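Local coordinates for protein intimin (Escherichia coli, PDB 6TPL) that probably mediates bacterial adhesion to host cells, its passenger being built partly of immunoglobulin-like domains held in a constitutively extended conformation, at residues 151-154 with 155-158. Numbering follows the deposited sequence. Where two conformers were deposited one is given.
Sequences LSNS and TEKT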
loop_
_atom_site.group_PDB
_atom_site.type_symbol
_atom_site.label_atom_id
_atom_site.label_comp_id
_atom_site.label_asym_id
_atom_site.label_seq_id
_atom_site.Cartn_x
_atom_site.Cartn_y
_atom_site.Cartn_z
ATOM N N LEU A 151 -11.569 -15.606 7.116
ATOM C CA LEU A 151 -10.707 -14.871 8.027
ATOM C C LEU A 151 -10.682 -15.553 9.391
ATOM O O LEU A 151 -11.687 -16.110 9.846
ATOM C CB LEU A 151 -11.198 -13.429 8.177
ATOM C CG LEU A 151 -11.033 -12.464 7.008
ATOM C CD1 LEU A 151 -11.959 -11.272 7.184
ATOM C CD2 LEU A 151 -9.592 -11.998 6.904
ATOM N N SER A 152 -9.520 -15.496 10.049
ATOM C CA SER A 152 -9.378 -16.098 11.370
ATOM C C SER A 152 -10.314 -15.456 12.388
ATOM O O SER A 152 -10.728 -16.107 13.353
ATOM C CB SER A 152 -7.931 -15.966 11.838
ATOM O OG SER A 152 -7.548 -14.602 11.858
ATOM N N ASN A 153 -10.639 -14.181 12.197
ATOM C CA ASN A 153 -11.552 -13.457 13.068
ATOM C C ASN A 153 -12.070 -12.254 12.299
ATOM O O ASN A 153 -11.485 -11.836 11.298
ATOM C CB ASN A 153 -10.873 -13.001 14.367
ATOM C CG ASN A 153 -11.370 -13.758 15.590
ATOM O OD1 ASN A 153 -12.378 -14.462 15.538
ATOM N ND2 ASN A 153 -10.663 -13.602 16.703
ATOM N N SER A 154 -13.185 -11.705 12.765
ATOM C CA SER A 154 -13.709 -10.492 12.155
ATOM C C SER A 154 -13.180 -9.231 12.822
ATOM O O SER A 154 -13.052 -8.197 12.155
ATOM C CB SER A 154 -15.240 -10.486 12.203
ATOM O OG SER A 154 -15.794 -11.179 11.095
ATOM N N THR A 155 -12.864 -9.292 14.115
ATOM C CA THR A 155 -12.415 -8.120 14.853
ATOM C C THR A 155 -11.305 -8.516 15.813
ATOM O O THR A 155 -11.427 -9.507 16.540
ATOM C CB THR A 155 -13.576 -7.470 15.621
ATOM O OG1 THR A 155 -14.573 -7.019 14.696
ATOM C CG2 THR A 155 -13.083 -6.289 16.444
ATOM N N GLU A 156 -10.228 -7.732 15.804
ATOM C CA GLU A 156 -9.059 -7.935 16.649
ATOM C C GLU A 156 -8.723 -6.590 17.280
ATOM O O GLU A 156 -8.809 -5.552 16.616
ATOM C CB GLU A 156 -7.864 -8.465 15.847
ATOM C CG GLU A 156 -7.989 -9.923 15.420
ATOM C CD GLU A 156 -7.836 -10.888 16.578
ATOM O OE1 GLU A 156 -8.320 -12.036 16.473
ATOM O OE2 GLU A 156 -7.229 -10.502 17.602
ATOM N N LYS A 157 -8.375 -6.603 18.563
ATOM C CA LYS A 157 -7.983 -5.387 19.259
ATOM C C LYS A 157 -6.478 -5.196 19.133
ATOM O O LYS A 157 -5.710 -6.150 19.280
ATOM C CB LYS A 157 -8.393 -5.452 20.731
ATOM C CG LYS A 157 -9.899 -5.430 20.968
ATOM C CD LYS A 157 -10.239 -5.556 22.451
ATOM C CE LYS A 157 -11.749 -5.541 22.669
ATOM N NZ LYS A 157 -12.125 -5.682 24.104
ATOM N N THR A 158 -6.058 -3.964 18.847
ATOM C CA THR A 158 -4.637 -3.689 18.672
ATOM C C THR A 158 -3.868 -3.956 19.967
ATOM O O THR A 158 -4.389 -3.793 21.077
ATOM C CB THR A 158 -4.419 -2.238 18.228
ATOM O OG1 THR A 158 -5.040 -1.336 19.162
ATOM C CG2 THR A 158 -5.018 -1.997 16.852
HETATM O O HOH W 1 -7.318 -14.071 14.364
#
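Ser152 reaches Glu156 through a water: its OG lies 2.6 Å from the water oxygen, and the water in turn donates to Glu156 OE1. The same hydroxyl is hydrogen-bonded to the backbone N of Thr167, which ties this end of the bridge to strand 163-169. Asn153 makes the direct link. Its ND2 donates to Glu156 OE1 over 2.8 Å in a nearly straight bond (172°), and the oxygen lies practically in the amide plane. Relative to the glutamate, however, the donor arrives on the anti side and 34° out of the carboxylate plane, and the two side chains cross at about a right angle. Asn153 CB also lies 3.4 Å from Glu156 OE1. That one carboxylate oxygen accepts from both the amide and the water. This exposed link spans the change of sheets in a bacterial Ig-like β-sandwich, where the chain leaves strand 150-151, paired with 163-169, and enters strand 155-157, paired antiparallel with 141-146. A bend at chi2 (-72°) brings the glutamate carboxylate within reach of Asn153; an alanine here would probably leave the Asn153 amide without its acceptor and set it free to turn, with the water held less firmly. Ser154 continues the chain into the strand through a backbone bond with Phe144, and beyond it the hydroxyl of Thr155 pairs with that of Thr143.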